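Local coordinates for protein hyperpolarization-activated (Ih) channel (PDB 2PTM) that forms a hyperpolarization-activated cation channel whose carboxy-terminal C-linker and cyclic nucleotide-binding region, the part crystallised, binds cAMP, at the interface of chains A and B. Coordinates in Å, arbitrary orientation; residue numbers count along the deposited sequence, not the author numbering. Chains: chain A/B, Hyperpolarization-activated (Ih) channel.

The interface of chains A and B. Residues chain A 13, 17, 34, 37-38, 42; chain B 52, 55-57, 60.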
ATOM      1  N   LYS A  13       5.347 -10.160  21.593  1.00 61.09           N
ATOM      2  CA  LYS A  13       6.393  -9.730  20.674  1.00 58.39           C
ATOM      3  C   LYS A  13       7.774 -10.263  21.049  1.00 55.19           C
ATOM      4  O   LYS A  13       8.474 -10.835  20.214  1.00 55.81           O
ATOM      5  CB  LYS A  13       6.431  -8.200  20.638  1.00 60.52           C
ATOM      6  CG  LYS A  13       7.258  -7.605  19.517  1.00 64.58           C
ATOM      7  CD  LYS A  13       6.496  -7.626  18.203  1.00 67.47           C
ATOM      8  CE  LYS A  13       6.763  -8.897  17.422  1.00 71.04           C
ATOM      9  NZ  LYS A  13       8.217  -9.118  17.199  1.00 73.01           N
ATOM     10  N   VAL A  17      10.567 -12.636  18.974  1.00 48.84           N
ATOM     11  CA  VAL A  17      11.842 -12.018  18.616  1.00 46.03           C
ATOM     12  C   VAL A  17      13.010 -12.919  19.008  1.00 46.34           C
ATOM     13  O   VAL A  17      13.925 -13.142  18.222  1.00 47.50           O
ATOM     14  CB  VAL A  17      12.023 -10.629  19.270  1.00 43.26           C
ATOM     15  CG1 VAL A  17      13.493 -10.219  19.264  1.00 44.31           C
ATOM     16  CG2 VAL A  17      11.177  -9.591  18.558  1.00 39.11           C
ATOM     17  N   ILE A  34      19.419  -5.947  20.280  1.00 26.79           N
ATOM     18  CA  ILE A  34      18.007  -5.971  19.919  1.00 25.68           C
ATOM     19  C   ILE A  34      17.104  -6.001  21.152  1.00 25.03           C
ATOM     20  O   ILE A  34      16.152  -5.233  21.243  1.00 27.63           O
ATOM     21  CB  ILE A  34      17.721  -7.144  18.982  1.00 26.91           C
ATOM     22  CG1 ILE A  34      18.464  -6.904  17.669  1.00 26.95           C
ATOM     23  CG2 ILE A  34      16.219  -7.311  18.747  1.00 27.91           C
ATOM     24  CD1 ILE A  34      18.524  -8.108  16.752  1.00 29.89           C
ATOM     25  N   TYR A  37      17.144  -2.690  22.795  1.00 20.64           N
ATOM     26  CA  TYR A  37      16.336  -1.746  22.020  1.00 19.41           C
ATOM     27  C   TYR A  37      14.846  -1.878  22.361  1.00 22.00           C
ATOM     28  O   TYR A  37      14.175  -0.879  22.623  1.00 22.36           O
ATOM     29  CB  TYR A  37      16.577  -1.920  20.506  1.00 19.42           C
ATOM     30  CG  TYR A  37      15.671  -1.064  19.634  1.00 21.56           C
ATOM     31  CD1 TYR A  37      16.099   0.164  19.136  1.00 23.58           C
ATOM     32  CD2 TYR A  37      14.376  -1.475  19.328  1.00 23.25           C
ATOM     33  CE1 TYR A  37      15.269   0.948  18.336  1.00 26.38           C
ATOM     34  CE2 TYR A  37      13.541  -0.691  18.532  1.00 25.45           C
ATOM     35  CZ  TYR A  37      13.993   0.512  18.040  1.00 28.78           C
ATOM     36  OH  TYR A  37      13.154   1.279  17.261  1.00 32.96           O
ATOM     37  N   TYR A  38      14.323  -3.101  22.372  1.00 23.64           N
ATOM     38  CA  TYR A  38      12.900  -3.279  22.677  1.00 24.52           C
ATOM     39  C   TYR A  38      12.588  -2.796  24.079  1.00 23.72           C
ATOM     40  O   TYR A  38      11.561  -2.164  24.309  1.00 25.41           O
ATOM     41  CB  TYR A  38      12.465  -4.738  22.530  1.00 25.00           C
ATOM     42  CG  TYR A  38      12.056  -5.112  21.119  1.00 27.88           C
ATOM     43  CD1 TYR A  38      12.977  -5.640  20.229  1.00 28.29           C
ATOM     44  CD2 TYR A  38      10.751  -4.925  20.678  1.00 31.53           C
ATOM     45  CE1 TYR A  38      12.612  -5.974  18.936  1.00 27.50           C
ATOM     46  CE2 TYR A  38      10.376  -5.256  19.385  1.00 31.97           C
ATOM     47  CZ  TYR A  38      11.313  -5.785  18.523  1.00 29.43           C
ATOM     48  OH  TYR A  38      10.963  -6.126  17.239  1.00 31.22           O
ATOM     49  N   TYR A  42      10.130   0.398  24.231  1.00 24.73           N
ATOM     50  CA  TYR A  42       8.748   0.050  24.571  1.00 33.57           C
ATOM     51  C   TYR A  42       8.502  -0.090  26.071  1.00 39.05           C
ATOM     52  O   TYR A  42       7.371   0.075  26.537  1.00 43.03           O
ATOM     53  CB  TYR A  42       8.283  -1.200  23.801  1.00 33.92           C
ATOM     54  CG  TYR A  42       8.359  -1.046  22.289  1.00 34.11           C
ATOM     55  CD1 TYR A  42       7.406  -0.306  21.591  1.00 35.88           C
ATOM     56  CD2 TYR A  42       9.384  -1.635  21.562  1.00 33.73           C
ATOM     57  CE1 TYR A  42       7.478  -0.156  20.211  1.00 36.28           C
ATOM     58  CE2 TYR A  42       9.465  -1.486  20.178  1.00 35.52           C
ATOM     59  CZ  TYR A  42       8.507  -0.748  19.511  1.00 37.71           C
ATOM     60  OH  TYR A  42       8.590  -0.603  18.141  1.00 42.06           O
TER
ATOM     61  N   ILE B  52       9.479  -7.827  12.704  1.00 52.90           N
ATOM     62  CA  ILE B  52      10.597  -7.473  13.564  1.00 50.15           C
ATOM     63  C   ILE B  52      11.408  -6.327  12.964  1.00 46.33           C
ATOM     64  O   ILE B  52      11.642  -5.315  13.619  1.00 42.41           O
ATOM     65  CB  ILE B  52      11.510  -8.686  13.809  1.00 50.88           C
ATOM     66  CG1 ILE B  52      10.704  -9.809  14.481  1.00 52.09           C
ATOM     67  CG2 ILE B  52      12.738  -8.278  14.631  1.00 49.12           C
ATOM     68  CD1 ILE B  52      11.350 -11.182  14.406  1.00 52.47           C
ATOM     69  N   GLU B  55       9.839  -3.039  13.573  1.00 44.18           N
ATOM     70  CA  GLU B  55       9.755  -2.614  14.976  1.00 47.05           C
ATOM     71  C   GLU B  55      11.068  -2.020  15.496  1.00 44.85           C
ATOM     72  O   GLU B  55      11.132  -1.504  16.628  1.00 45.03           O
ATOM     73  CB  GLU B  55       9.352  -3.803  15.869  1.00 50.70           C
ATOM     74  CG  GLU B  55       7.905  -4.231  15.727  1.00 57.56           C
ATOM     75  CD  GLU B  55       7.693  -5.710  16.011  1.00 64.06           C
ATOM     76  OE1 GLU B  55       8.576  -6.339  16.630  1.00 62.51           O
ATOM     77  OE2 GLU B  55       6.640  -6.249  15.610  1.00 68.94           O
ATOM     78  N   VAL B  56      12.113  -2.100  14.677  1.00 39.03           N
ATOM     79  CA  VAL B  56      13.450  -1.739  15.126  1.00 33.44           C
ATOM     80  C   VAL B  56      14.017  -0.551  14.351  1.00 28.45           C
ATOM     81  O   VAL B  56      13.391  -0.029  13.429  1.00 28.48           O
ATOM     82  CB  VAL B  56      14.428  -2.949  15.052  1.00 33.12           C
ATOM     83  CG1 VAL B  56      13.902  -4.135  15.863  1.00 36.46           C
ATOM     84  CG2 VAL B  56      14.656  -3.366  13.625  1.00 30.77           C
ATOM     85  N   SER B  57      15.206  -0.123  14.744  1.00 24.79           N
ATOM     86  CA  SER B  57      15.854   1.018  14.122  1.00 25.74           C
ATOM     87  C   SER B  57      16.416   0.623  12.770  1.00 25.88           C
ATOM     88  O   SER B  57      16.584  -0.570  12.480  1.00 24.79           O
ATOM     89  CB  SER B  57      17.011   1.480  15.000  1.00 24.00           C
ATOM     90  OG  SER B  57      17.966   0.442  15.072  1.00 23.27           O
ATOM     91  N   ILE B  60      19.592  -1.420  13.454  1.00 24.24           N
ATOM     92  CA  ILE B  60      19.355  -2.837  13.712  1.00 25.07           C
ATOM     93  C   ILE B  60      19.038  -3.560  12.400  1.00 27.34           C
ATOM     94  O   ILE B  60      19.545  -4.658  12.149  1.00 28.84           O
ATOM     95  CB  ILE B  60      18.254  -3.050  14.755  1.00 24.38           C
ATOM     96  CG1 ILE B  60      18.770  -2.599  16.130  1.00 24.74           C
ATOM     97  CG2 ILE B  60      17.787  -4.530  14.767  1.00 25.50           C
ATOM     98  CD1 ILE B  60      17.753  -2.630  17.232  1.00 24.82           C
TER
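With CG anti to its carbonyl carbon (chi1 -72°) and the chain extended beyond, B:Glu55 sends its carboxylate between A:Tyr38 and A:Lys13, while A:Tyr38, its own CG likewise anti to the carbonyl carbon (chi1 -87°), points its phenol at the same acid. The carboxylate oxygen OE1 lies at the ring's edge, in its plane, and accepts a short hydrogen bond of 2.5 Å from the phenol OH of A:Tyr38 through its anti lone pair. On its syn side OE1 takes the ammonium NZ of A:Lys13 at 2.9 Å, a tip-to-tip salt bridge whose details are less certain because the lysine is poorly ordered. Ring and carboxylate planes stand 81° apart; the phenol bond would restrain the acid's rotation, and the ammonium, if placed correctly, would favour its charged form. The backbone carbonyl of B:Glu55 is gripped as well: the phenol OH of A:Tyr42 donates to O at 3.1 Å, tilted slightly from the carbonyl plane, and the OH of A:Tyr37 adds a weak bond. An alanine in place of B:Glu55 would probably leave the A:Lys13 ammonium without its counter-charge and the A:Tyr38 phenol without its acceptor. Beside this polar cluster, A:Tyr37 lies over the short link formed by B:Val56 and B:Ser57, its CE2 3.6 Å from CA of B:Val56. The CD1 methyl of B:Ile60 packs against the base of that ring, 3.5 Å from CG of A:Tyr37, and its CG2 branch meets CG1 of A:Ile34 at 3.8 Å. Within chain B, the hydroxyl OG of B:Ser57 accepts a hydrogen bond from the backbone N of B:Ile60 at 3.0 Å, capping helix 58-68. The contact belongs to the C-linker of a four-chain assembly: helices 5-23 and 28-42 of chain A rest on the junction between helices 50-55 and 58-68 of chain B.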